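Local coordinates for universal stress protein (Mycobacterium smegmatis, PDB 5AHW) that binds cyclic AMP in a nucleotide pocket as a homodimeric universal stress protein, and probably works in stress-related signalling, at residues 7-12 with 18-23; 36-41 with 100-105; 93-98 with 127-132; 132-137 with 141-146. All coordinates share one frame; numbering follows the deposited sequence.

Contact 1. Residues 7-12 with 18-23. With CMP (adenosine-3',5'-cyclic-monophosphate), chain K.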
# COMPACT_ATOMS: atom_id res chain seq x y z
N VAL B 7 -0.17 2.40 -12.25
CA VAL B 7 -0.87 2.27 -10.98
C VAL B 7 -2.35 2.08 -11.29
O VAL B 7 -2.91 2.79 -12.10
CB VAL B 7 -0.72 3.52 -10.15
CG1 VAL B 7 -1.47 3.41 -8.87
CG2 VAL B 7 0.74 3.83 -9.84
N VAL B 8 -2.96 1.10 -10.65
CA VAL B 8 -4.37 0.86 -10.76
C VAL B 8 -5.09 1.18 -9.47
O VAL B 8 -4.67 0.70 -8.43
CB VAL B 8 -4.64 -0.62 -11.10
CG1 VAL B 8 -6.14 -0.88 -11.07
CG2 VAL B 8 -4.15 -0.95 -12.53
N VAL B 9 -6.16 1.96 -9.56
CA VAL B 9 -6.96 2.32 -8.41
C VAL B 9 -8.40 1.98 -8.66
O VAL B 9 -8.93 2.22 -9.73
CB VAL B 9 -6.78 3.80 -7.94
CG1 VAL B 9 -7.23 4.86 -8.98
CG2 VAL B 9 -7.49 4.03 -6.59
N GLY B 10 -9.01 1.38 -7.64
CA GLY B 10 -10.41 0.97 -7.68
C GLY B 10 -11.25 1.97 -6.93
O GLY B 10 -10.90 2.35 -5.82
N THR B 11 -12.29 2.47 -7.59
CA THR B 11 -13.31 3.28 -6.94
C THR B 11 -14.72 2.76 -7.20
O THR B 11 -15.01 2.38 -8.32
CB THR B 11 -13.24 4.75 -7.36
OG1 THR B 11 -14.33 5.48 -6.74
CG2 THR B 11 -13.31 4.93 -8.81
N ASP B 12 -15.58 2.72 -6.16
CA ASP B 12 -17.03 2.48 -6.32
C ASP B 12 -17.88 3.77 -6.23
O ASP B 12 -19.09 3.72 -6.10
CB ASP B 12 -17.55 1.52 -5.28
CG ASP B 12 -17.35 2.05 -3.89
OD1 ASP B 12 -16.58 3.04 -3.76
OD2 ASP B 12 -17.89 1.45 -2.95
N LEU B 18 -12.88 7.74 -3.07
CA LEU B 18 -12.32 8.85 -3.79
C LEU B 18 -11.06 9.37 -3.10
O LEU B 18 -10.20 9.95 -3.76
CB LEU B 18 -13.36 9.95 -3.95
CG LEU B 18 -14.47 9.54 -4.92
CD1 LEU B 18 -15.56 10.58 -4.86
CD2 LEU B 18 -13.98 9.38 -6.34
N ARG B 19 -10.96 9.12 -1.80
CA ARG B 19 -9.74 9.40 -1.07
C ARG B 19 -8.64 8.45 -1.52
O ARG B 19 -7.47 8.86 -1.52
CB ARG B 19 -9.92 9.34 0.47
CG ARG B 19 -10.78 10.47 1.01
CD ARG B 19 -10.90 10.56 2.55
NE ARG B 19 -11.86 9.57 3.10
CZ ARG B 19 -13.11 9.82 3.56
NH1 ARG B 19 -13.65 11.05 3.56
NH2 ARG B 19 -13.83 8.79 4.03
N ALA B 20 -8.99 7.20 -1.82
CA ALA B 20 -8.05 6.28 -2.38
C ALA B 20 -7.56 6.75 -3.75
O ALA B 20 -6.39 6.61 -4.06
CB ALA B 20 -8.65 4.88 -2.54
N VAL B 21 -8.46 7.29 -4.56
CA VAL B 21 -8.08 7.91 -5.82
C VAL B 21 -7.12 9.16 -5.65
O VAL B 21 -6.11 9.27 -6.37
CB VAL B 21 -9.34 8.31 -6.61
CG1 VAL B 21 -8.99 9.04 -7.89
CG2 VAL B 21 -10.12 7.07 -7.00
N ASP B 22 -7.46 10.07 -4.73
CA ASP B 22 -6.57 11.19 -4.42
C ASP B 22 -5.17 10.63 -4.23
O ASP B 22 -4.24 11.11 -4.90
CB ASP B 22 -6.93 11.92 -3.15
CG ASP B 22 -8.17 12.66 -3.26
OD1 ASP B 22 -8.62 12.85 -4.40
OD2 ASP B 22 -8.78 13.00 -2.22
N ARG B 23 -5.01 9.62 -3.36
CA ARG B 23 -3.69 9.09 -3.05
C ARG B 23 -3.05 8.41 -4.25
O ARG B 23 -1.86 8.61 -4.53
CB ARG B 23 -3.73 8.18 -1.86
CG ARG B 23 -2.41 8.04 -1.16
CD ARG B 23 -2.04 9.35 -0.42
NE ARG B 23 -2.62 9.35 0.96
CZ ARG B 23 -2.32 10.25 1.88
NH1 ARG B 23 -1.51 11.28 1.58
NH2 ARG B 23 -2.83 10.16 3.11
P CMP K . -12.97 2.35 0.01
O1P CMP K . -12.22 3.50 0.67
O2P CMP K . -14.38 2.68 -0.12
O5' CMP K . -12.72 0.94 0.67
C5' CMP K . -12.90 -0.34 0.03
C4' CMP K . -12.31 -0.22 -1.35
O4' CMP K . -12.58 -1.33 -2.19
C3' CMP K . -12.83 0.94 -2.12
O3' CMP K . -12.39 2.13 -1.49
C2' CMP K . -12.31 0.64 -3.53
O2' CMP K . -10.92 0.94 -3.71
C1' CMP K . -12.51 -0.88 -3.55
N9 CMP K . -13.81 -1.14 -4.23
C8 CMP K . -14.99 -1.41 -3.65
N7 CMP K . -15.96 -1.51 -4.57
C5 CMP K . -15.41 -1.32 -5.74
C6 CMP K . -15.85 -1.33 -7.15
N6 CMP K . -17.13 -1.57 -7.43
N1 CMP K . -14.96 -1.08 -8.11
C2 CMP K . -13.67 -0.83 -7.85
N3 CMP K . -13.18 -0.79 -6.59
C4 CMP K . -13.99 -1.03 -5.53

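Contact 2. Residues 36-41 with 100-105. With CMP (adenosine-3',5'-cyclic-monophosphate), chain K.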
# COMPACT_ATOMS: atom_id res chain seq x y z
N ILE B 36 -4.65 4.21 -13.88
CA ILE B 36 -5.83 3.55 -14.41
C ILE B 36 -6.87 3.55 -13.29
O ILE B 36 -6.66 2.97 -12.23
CB ILE B 36 -5.49 2.15 -14.94
CG1 ILE B 36 -4.48 2.24 -16.09
CG2 ILE B 36 -6.73 1.44 -15.49
CD1 ILE B 36 -3.97 0.92 -16.64
N ILE B 37 -7.97 4.27 -13.49
CA ILE B 37 -9.05 4.25 -12.53
C ILE B 37 -10.05 3.20 -13.00
O ILE B 37 -10.57 3.27 -14.12
CB ILE B 37 -9.72 5.64 -12.43
CG1 ILE B 37 -8.68 6.75 -12.20
CG2 ILE B 37 -10.81 5.65 -11.34
CD1 ILE B 37 -9.25 8.16 -12.08
N ALA B 38 -10.34 2.24 -12.13
CA ALA B 38 -11.27 1.17 -12.45
C ALA B 38 -12.51 1.15 -11.54
O ALA B 38 -12.41 1.37 -10.33
CB ALA B 38 -10.56 -0.18 -12.40
N THR B 39 -13.67 0.91 -12.13
CA THR B 39 -14.89 0.77 -11.39
C THR B 39 -15.55 -0.51 -11.86
O THR B 39 -15.91 -0.67 -13.08
CB THR B 39 -15.84 1.95 -11.62
OG1 THR B 39 -15.26 3.14 -11.11
CG2 THR B 39 -17.16 1.73 -10.91
N ALA B 40 -15.71 -1.44 -10.93
CA ALA B 40 -16.34 -2.72 -11.26
C ALA B 40 -17.81 -2.58 -11.05
O ALA B 40 -18.23 -1.95 -10.08
CB ALA B 40 -15.82 -3.84 -10.38
N TYR B 41 -18.61 -3.17 -11.90
CA TYR B 41 -20.06 -3.16 -11.70
C TYR B 41 -20.73 -4.38 -12.42
O TYR B 41 -20.20 -4.89 -13.38
CB TYR B 41 -20.66 -1.83 -12.21
CG TYR B 41 -20.67 -1.74 -13.70
CD1 TYR B 41 -19.52 -1.47 -14.40
CD2 TYR B 41 -21.82 -1.96 -14.41
CE1 TYR B 41 -19.52 -1.42 -15.78
CE2 TYR B 41 -21.84 -1.93 -15.81
CZ TYR B 41 -20.69 -1.65 -16.49
OH TYR B 41 -20.73 -1.59 -17.87
N VAL B 100 -7.99 -7.38 -9.59
CA VAL B 100 -6.84 -8.30 -9.74
C VAL B 100 -6.59 -8.68 -11.16
O VAL B 100 -5.44 -8.66 -11.66
CB VAL B 100 -7.00 -9.52 -8.88
CG1 VAL B 100 -5.82 -10.44 -9.08
CG2 VAL B 100 -7.03 -9.06 -7.41
N GLU B 101 -7.65 -8.98 -11.87
CA GLU B 101 -7.43 -9.31 -13.28
C GLU B 101 -6.92 -8.14 -14.09
O GLU B 101 -6.09 -8.33 -14.97
CB GLU B 101 -8.70 -9.88 -13.91
CG GLU B 101 -9.11 -11.19 -13.25
CD GLU B 101 -10.45 -11.74 -13.71
OE1 GLU B 101 -11.07 -11.22 -14.70
OE2 GLU B 101 -10.89 -12.71 -13.00
N LEU B 102 -7.43 -6.94 -13.82
CA LEU B 102 -7.02 -5.78 -14.58
C LEU B 102 -5.55 -5.55 -14.36
O LEU B 102 -4.81 -5.24 -15.25
CB LEU B 102 -7.85 -4.54 -14.20
CG LEU B 102 -7.36 -3.17 -14.68
CD1 LEU B 102 -7.30 -3.15 -16.21
CD2 LEU B 102 -8.29 -2.11 -14.19
N ALA B 103 -5.14 -5.75 -13.15
CA ALA B 103 -3.77 -5.51 -12.77
C ALA B 103 -2.78 -6.47 -13.44
O ALA B 103 -1.71 -6.01 -13.92
CB ALA B 103 -3.66 -5.56 -11.26
N ASP B 104 -3.12 -7.77 -13.50
CA ASP B 104 -2.40 -8.71 -14.32
C ASP B 104 -2.34 -8.32 -15.80
O ASP B 104 -1.27 -8.45 -16.44
CB ASP B 104 -3.02 -10.10 -14.26
CG ASP B 104 -2.72 -10.81 -12.98
OD1 ASP B 104 -1.94 -10.28 -12.18
OD2 ASP B 104 -3.27 -11.92 -12.78
N GLU B 105 -3.49 -7.90 -16.34
CA GLU B 105 -3.63 -7.56 -17.77
C GLU B 105 -2.73 -6.39 -18.12
O GLU B 105 -2.08 -6.43 -19.11
CB GLU B 105 -5.11 -7.23 -18.13
CG GLU B 105 -5.44 -6.85 -19.57
CD GLU B 105 -6.44 -5.68 -19.73
OE1 GLU B 105 -7.55 -5.74 -19.13
OE2 GLU B 105 -6.13 -4.68 -20.46
P CMP K . -12.97 2.35 0.01
O1P CMP K . -12.22 3.50 0.67
O2P CMP K . -14.38 2.68 -0.12
O5' CMP K . -12.72 0.94 0.67
C5' CMP K . -12.90 -0.34 0.03
C4' CMP K . -12.31 -0.22 -1.35
O4' CMP K . -12.58 -1.33 -2.19
C3' CMP K . -12.83 0.94 -2.12
O3' CMP K . -12.39 2.13 -1.49
C2' CMP K . -12.31 0.64 -3.53
O2' CMP K . -10.92 0.94 -3.71
C1' CMP K . -12.51 -0.88 -3.55
N9 CMP K . -13.81 -1.14 -4.23
C8 CMP K . -14.99 -1.41 -3.65
N7 CMP K . -15.96 -1.51 -4.57
C5 CMP K . -15.41 -1.32 -5.74
C6 CMP K . -15.85 -1.33 -7.15
N6 CMP K . -17.13 -1.57 -7.43
N1 CMP K . -14.96 -1.08 -8.11
C2 CMP K . -13.67 -0.83 -7.85
N3 CMP K . -13.18 -0.79 -6.59
C4 CMP K . -13.99 -1.03 -5.53

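Contact 3. Residues 93-98 with 127-132. With CMP (adenosine-3',5'-cyclic-monophosphate), chain K.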
# COMPACT_ATOMS: atom_id res chain seq x y z
N GLY B 93 -18.23 -7.09 -13.79
CA GLY B 93 -17.83 -8.12 -12.85
C GLY B 93 -17.69 -7.63 -11.38
O GLY B 93 -18.05 -6.49 -11.04
N ALA B 94 -17.17 -8.51 -10.54
CA ALA B 94 -17.19 -8.26 -9.11
C ALA B 94 -15.91 -7.48 -8.82
O ALA B 94 -14.98 -7.52 -9.61
CB ALA B 94 -17.27 -9.56 -8.33
N PRO B 95 -15.87 -6.73 -7.70
CA PRO B 95 -14.77 -5.86 -7.53
C PRO B 95 -13.43 -6.59 -7.43
O PRO B 95 -12.43 -6.11 -8.04
CB PRO B 95 -15.07 -5.13 -6.21
CG PRO B 95 -16.52 -5.31 -6.00
CD PRO B 95 -16.98 -6.48 -6.76
N VAL B 96 -13.36 -7.67 -6.63
CA VAL B 96 -12.05 -8.28 -6.41
C VAL B 96 -11.41 -8.82 -7.72
O VAL B 96 -10.21 -8.54 -8.11
CB VAL B 96 -12.12 -9.39 -5.32
CG1 VAL B 96 -10.77 -10.06 -5.18
CG2 VAL B 96 -12.52 -8.77 -4.00
N ASP B 97 -12.22 -9.62 -8.39
CA ASP B 97 -11.90 -10.19 -9.69
C ASP B 97 -11.53 -9.06 -10.65
O ASP B 97 -10.54 -9.13 -11.36
CB ASP B 97 -13.16 -10.94 -10.29
CG ASP B 97 -13.49 -12.34 -9.58
OD1 ASP B 97 -12.67 -12.91 -8.82
OD2 ASP B 97 -14.58 -12.89 -9.86
N ALA B 98 -12.36 -8.02 -10.74
CA ALA B 98 -12.08 -7.02 -11.76
C ALA B 98 -10.73 -6.33 -11.50
O ALA B 98 -9.95 -6.15 -12.43
CB ALA B 98 -13.22 -6.00 -11.83
N GLY B 127 -15.06 -12.01 3.82
CA GLY B 127 -14.42 -11.28 2.80
C GLY B 127 -14.68 -9.81 2.68
O GLY B 127 -15.71 -9.32 3.04
N SER B 128 -13.67 -9.07 2.25
CA SER B 128 -13.86 -7.69 1.88
C SER B 128 -13.00 -7.43 0.69
O SER B 128 -12.03 -8.09 0.48
CB SER B 128 -13.38 -6.78 3.04
OG SER B 128 -11.95 -6.84 3.21
N VAL B 129 -13.33 -6.41 -0.07
CA VAL B 129 -12.53 -6.03 -1.22
C VAL B 129 -11.06 -5.75 -0.92
O VAL B 129 -10.22 -6.34 -1.51
CB VAL B 129 -13.16 -4.86 -1.96
CG1 VAL B 129 -12.36 -4.56 -3.22
CG2 VAL B 129 -14.62 -5.20 -2.29
N PRO B 130 -10.74 -4.93 0.10
CA PRO B 130 -9.31 -4.77 0.32
C PRO B 130 -8.57 -6.02 0.77
O PRO B 130 -7.46 -6.22 0.35
CB PRO B 130 -9.21 -3.71 1.42
CG PRO B 130 -10.60 -3.41 1.84
CD PRO B 130 -11.51 -3.84 0.73
N ALA B 131 -9.12 -6.79 1.72
CA ALA B 131 -8.45 -7.97 2.19
C ALA B 131 -8.28 -9.00 1.06
O ALA B 131 -7.23 -9.65 0.95
CB ALA B 131 -9.23 -8.57 3.30
N ASN B 132 -9.31 -9.18 0.23
CA ASN B 132 -9.24 -10.24 -0.77
C ASN B 132 -8.31 -9.79 -1.89
O ASN B 132 -7.60 -10.60 -2.49
CB ASN B 132 -10.63 -10.58 -1.35
CG ASN B 132 -11.61 -11.20 -0.37
OD1 ASN B 132 -11.38 -11.35 0.83
ND2 ASN B 132 -12.72 -11.66 -0.92
P CMP K . -12.97 2.35 0.01
O1P CMP K . -12.22 3.50 0.67
O2P CMP K . -14.38 2.68 -0.12
O5' CMP K . -12.72 0.94 0.67
C5' CMP K . -12.90 -0.34 0.03
C4' CMP K . -12.31 -0.22 -1.35
O4' CMP K . -12.58 -1.33 -2.19
C3' CMP K . -12.83 0.94 -2.12
O3' CMP K . -12.39 2.13 -1.49
C2' CMP K . -12.31 0.64 -3.53
O2' CMP K . -10.92 0.94 -3.71
C1' CMP K . -12.51 -0.88 -3.55
N9 CMP K . -13.81 -1.14 -4.23
C8 CMP K . -14.99 -1.41 -3.65
N7 CMP K . -15.96 -1.51 -4.57
C5 CMP K . -15.41 -1.32 -5.74
C6 CMP K . -15.85 -1.33 -7.15
N6 CMP K . -17.13 -1.57 -7.43
N1 CMP K . -14.96 -1.08 -8.11
C2 CMP K . -13.67 -0.83 -7.85
N3 CMP K . -13.18 -0.79 -6.59
C4 CMP K . -13.99 -1.03 -5.53

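Contact 4. Residues 132-137 with 141-146. With CMP (adenosine-3',5'-cyclic-monophosphate), chain K; SO4 (sulfate ion), chain L.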
# COMPACT_ATOMS: atom_id res chain seq x y z
N ASN B 132 -9.31 -9.18 0.23
CA ASN B 132 -9.24 -10.24 -0.77
C ASN B 132 -8.31 -9.79 -1.89
O ASN B 132 -7.60 -10.60 -2.49
CB ASN B 132 -10.63 -10.58 -1.35
CG ASN B 132 -11.61 -11.20 -0.37
OD1 ASN B 132 -11.38 -11.35 0.83
ND2 ASN B 132 -12.72 -11.66 -0.92
N VAL B 133 -8.35 -8.52 -2.21
CA VAL B 133 -7.38 -7.98 -3.16
C VAL B 133 -5.93 -8.19 -2.68
O VAL B 133 -5.05 -8.63 -3.44
CB VAL B 133 -7.66 -6.48 -3.41
CG1 VAL B 133 -6.53 -5.80 -4.12
CG2 VAL B 133 -8.86 -6.31 -4.30
N ALA B 134 -5.71 -7.90 -1.40
CA ALA B 134 -4.36 -8.05 -0.82
C ALA B 134 -3.99 -9.50 -0.91
O ALA B 134 -2.86 -9.83 -1.27
CB ALA B 134 -4.33 -7.56 0.65
N ARG B 135 -4.93 -10.43 -0.61
CA ARG B 135 -4.48 -11.79 -0.62
C ARG B 135 -4.23 -12.30 -2.01
O ARG B 135 -3.41 -13.20 -2.20
CB ARG B 135 -5.39 -12.75 0.13
CG ARG B 135 -5.46 -12.59 1.66
CD ARG B 135 -6.22 -13.74 2.29
NE ARG B 135 -7.60 -13.45 2.02
CZ ARG B 135 -8.37 -12.73 2.83
NH1 ARG B 135 -7.96 -12.38 4.04
NH2 ARG B 135 -9.56 -12.41 2.46
N ARG B 136 -4.93 -11.76 -3.00
CA ARG B 136 -4.92 -12.36 -4.34
C ARG B 136 -3.94 -11.68 -5.31
O ARG B 136 -3.55 -12.26 -6.29
CB ARG B 136 -6.32 -12.44 -4.94
CG ARG B 136 -7.25 -13.42 -4.18
CD ARG B 136 -8.63 -13.53 -4.84
NE ARG B 136 -9.62 -14.13 -3.92
CZ ARG B 136 -10.92 -14.01 -4.02
NH1 ARG B 136 -11.44 -13.40 -5.06
NH2 ARG B 136 -11.72 -14.63 -3.14
N SER B 137 -3.54 -10.47 -5.01
CA SER B 137 -2.69 -9.70 -5.90
C SER B 137 -1.32 -10.33 -6.10
O SER B 137 -0.75 -10.92 -5.19
CB SER B 137 -2.61 -8.28 -5.34
OG SER B 137 -1.96 -7.43 -6.25
N VAL B 141 0.44 -3.76 -3.17
CA VAL B 141 -0.88 -3.24 -2.88
C VAL B 141 -0.80 -2.12 -1.85
O VAL B 141 -0.26 -2.34 -0.77
CB VAL B 141 -1.77 -4.35 -2.35
CG1 VAL B 141 -3.08 -3.80 -1.89
CG2 VAL B 141 -2.06 -5.31 -3.50
N LEU B 142 -1.38 -0.98 -2.17
CA LEU B 142 -1.48 0.11 -1.21
C LEU B 142 -2.93 0.09 -0.68
O LEU B 142 -3.89 0.23 -1.43
CB LEU B 142 -1.21 1.44 -1.87
CG LEU B 142 -1.26 2.68 -1.00
CD1 LEU B 142 -0.13 2.64 0.04
CD2 LEU B 142 -1.12 3.99 -1.82
N ILE B 143 -3.04 -0.00 0.62
CA ILE B 143 -4.28 0.13 1.31
C ILE B 143 -4.31 1.47 1.93
O ILE B 143 -3.62 1.70 2.87
CB ILE B 143 -4.44 -1.02 2.33
CG1 ILE B 143 -4.55 -2.37 1.54
CG2 ILE B 143 -5.73 -0.83 3.17
CD1 ILE B 143 -4.66 -3.57 2.44
N VAL B 144 -5.10 2.37 1.35
CA VAL B 144 -5.22 3.74 1.82
C VAL B 144 -6.15 3.77 3.01
O VAL B 144 -7.21 3.12 2.97
CB VAL B 144 -5.80 4.61 0.69
CG1 VAL B 144 -6.00 6.06 1.16
CG2 VAL B 144 -4.86 4.54 -0.52
N HIS B 145 -5.77 4.47 4.10
CA HIS B 145 -6.62 4.51 5.30
C HIS B 145 -7.76 5.50 5.06
O HIS B 145 -7.63 6.67 5.31
CB HIS B 145 -5.83 4.96 6.53
CG HIS B 145 -6.44 4.52 7.82
ND1 HIS B 145 -6.95 5.40 8.75
CD2 HIS B 145 -6.60 3.28 8.34
CE1 HIS B 145 -7.42 4.72 9.78
NE2 HIS B 145 -7.22 3.42 9.56
N THR B 146 -8.90 5.04 4.60
CA THR B 146 -9.95 5.94 4.16
C THR B 146 -11.10 5.91 5.12
O THR B 146 -12.02 6.71 5.01
CB THR B 146 -10.48 5.49 2.78
OG1 THR B 146 -10.94 4.13 2.85
CG2 THR B 146 -9.38 5.63 1.73
P CMP K . -12.97 2.35 0.01
O1P CMP K . -12.22 3.50 0.67
O2P CMP K . -14.38 2.68 -0.12
O5' CMP K . -12.72 0.94 0.67
C5' CMP K . -12.90 -0.34 0.03
C4' CMP K . -12.31 -0.22 -1.35
O4' CMP K . -12.58 -1.33 -2.19
C3' CMP K . -12.83 0.94 -2.12
O3' CMP K . -12.39 2.13 -1.49
C2' CMP K . -12.31 0.64 -3.53
O2' CMP K . -10.92 0.94 -3.71
C1' CMP K . -12.51 -0.88 -3.55
N9 CMP K . -13.81 -1.14 -4.23
C8 CMP K . -14.99 -1.41 -3.65
N7 CMP K . -15.96 -1.51 -4.57
C5 CMP K . -15.41 -1.32 -5.74
C6 CMP K . -15.85 -1.33 -7.15
N6 CMP K . -17.13 -1.57 -7.43
N1 CMP K . -14.96 -1.08 -8.11
C2 CMP K . -13.67 -0.83 -7.85
N3 CMP K . -13.18 -0.79 -6.59
C4 CMP K . -13.99 -1.03 -5.53
S SO4 L . -9.34 -15.73 -0.74
O1 SO4 L . -8.68 -16.04 -2.06
O2 SO4 L . -9.17 -14.22 -0.53
O3 SO4 L . -8.62 -16.51 0.30
O4 SO4 L . -10.79 -15.73 -0.78

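Contact 1. Residues 7-12 with 18-23
V9 and V21 bring strand 6-10 and helix 15-31 to 6.3 Å between their CA atoms, and the segments are still only 6.5 Å apart between the CA atoms of T11 and L18. The pair forms the first half of a beta-alpha-beta unit in the HUP-type, Rossmann-like fold of universal stress proteins, a worked example of helix-on-sheet packing through valine and alanine side chains. V9 leads with CG2: CG1 stands between the backbone N and the carbonyl carbon (chi1 63°), which leaves CG2 anti to N. This methyl rests 3.8 Å from the backbone O of A20 and 4.0 Å from V21 CG2, the two valine side chains crossing at about a right angle, while A20 CB adds looser apolar cover. V21 CG2 bridges two residues of the other segment, because it also reaches T11 CB at 3.9 Å. At the pocket end T11 OG1 passes 3.9 Å from L18 CD2; this hydroxyl is hydrogen-bonded to S17 OG and G13 N, so its polar needs are met beside the leucine methyl. Beyond V9 the strand end becomes part of the cyclic AMP site. G10, with no side chain, leaves room for adenine N3, and D12 CB lies 3.5 Å from adenine N7. The ribose is gripped at the same glycine, O2' donating a short hydrogen bond of 2.5 Å to G10 O.

Contact 2. Residues 36-41 with 100-105
L102 reaches strand 34-41 at I36 and A38, and the course of segment 100-105 explains why this one leucine carries the contact. V100, at the start, instead sets CG1 against R136 O of the neighbouring helix, and its own carbonyl receives the N-H of D104 in the regular helical pattern. E101 stands on the solvent side of the helix. L102 then turns inward, its CG anti to the backbone N (chi1 167°), which carries the branch down to the sheet although its CA remains 8.4 Å from A38 CA. CD2 does the touching: it presses on A38 CB at 3.5 Å, tighter than usual for two carbons, and meets I36 CG2 at 4.1 Å, the isoleucine and leucine side chains passing at a slant. The sheet is the five-stranded parallel one of the Rossmann-like fold, in the order 3-2-1-4-5, and alternate residues of its second strand serve different helices: I36 and A38 receive helix 95-105, whereas I37 and T39 receive helix 65-80. After L102, A103 packs on A108, D104 forms a long, weak ion pair with K138, and E105 makes a similarly weak one with R89. Further along the strand, the backbone of A40 reads the adenine edge: A40 N donates to adenine N1 at 2.9 Å, almost straight at 173°, and adenine N6 donates to A40 O, also at 2.9 Å.

Contact 3. Residues 93-98 with 127-132
P95 and V96 meet V129 and N132 in an apolar, side-by-side contact near the surface, where the N-terminal turns of helices 95-105 and 129-136 come together under the bound nucleotide. The backbones are close, with 5.7 Å between the CA atoms of V96 and V129. V96 lays CG2 against one turn of the other helix, 3.7 Å from N132 CB and 3.9 Å from V129 CA; its side chain crosses that of N132 at about a right angle, and the asparagine touches it through CB. V129 divides its two methyls. CG1, anti to the backbone N (chi1 -176°), reaches the ribose at 3.4 Å from O4', and CG2 turns to P95 CB at 3.9 Å. The proline in turn brings that same CB to 3.9 Å from adenine C5, so P95 and V129 form a continuous apolar shelf from base to sugar. The turn that carries V129 is fixed from within by an N-cap: S128 OG accepts the N-H of A131 at 3.2 Å (157°). This shelf of proline and valine at two helix starts, lying along base and ribose, forms part of the cyclic AMP pocket of this universal stress protein.

Contact 4. Residues 132-137 with 141-146
A134 with I143 and S137 with V141 join the last helix of the Rossmann-like fold, 129-136, to its last strand, 140-144, outermost within this chain. The chain turns back between them, so the axes of 132-136 and 141-144 run nearly antiparallel (164°) with a closest approach of 9.3 Å. V141 makes the largest share of the contact: CG2, the methyl lying beside its backbone N, sits 3.5 Å from both CB and OG of S137. That hydroxyl is hydrogen-bonded to T139 N in the connection between helix and strand. One turn back, A134 CB touches I143 CD1 more loosely at 4.4 Å. On the far side of the helix R135 and R136 hold a sulfate ion, probably from the crystallisation liquor. R135, its chain bent at chi3, brings NE edge-on to sulfate O2 at 3.1 Å, while the extended R136 grips two oxygens, NE to sulfate O1 and NH2 to sulfate O4, both at 2.8 Å. Beyond the strand, T146 OG1 lies 2.6 Å from O1P of the cyclic nucleotide, though N115 OD1 is also within reach of its single proton. Backbone bonds of L142 and V144 tie the strand to 110-114 on its inner flank. V141, L142 and I143 pair antiparallel with a strand of the second subunit, so that the sheet runs on between chains, the strand-edge dimerisation of this type 1 universal stress protein homodimer.

From the N terminus, contact 1 closes a very short loop, laying helix 15-31 back on strand 6-10. Contact 2 opens on the next strand and spans about sixty residues to helix 95-105; it meets contact 1 through the sheet, where V9 O and A38 N probably share a hydrogen bond. Contact 3 begins before contact 2 has closed and ends after it, so these two cross, both using helix 95-105. Contact 4 follows in series, shares N132 with contact 3 and turns helix 129-136 into the edge strand. R19 then probably bonds T146 O, linking contacts 1 and 4. All four touch cyclic AMP, gathering successive chain portions around one pocket.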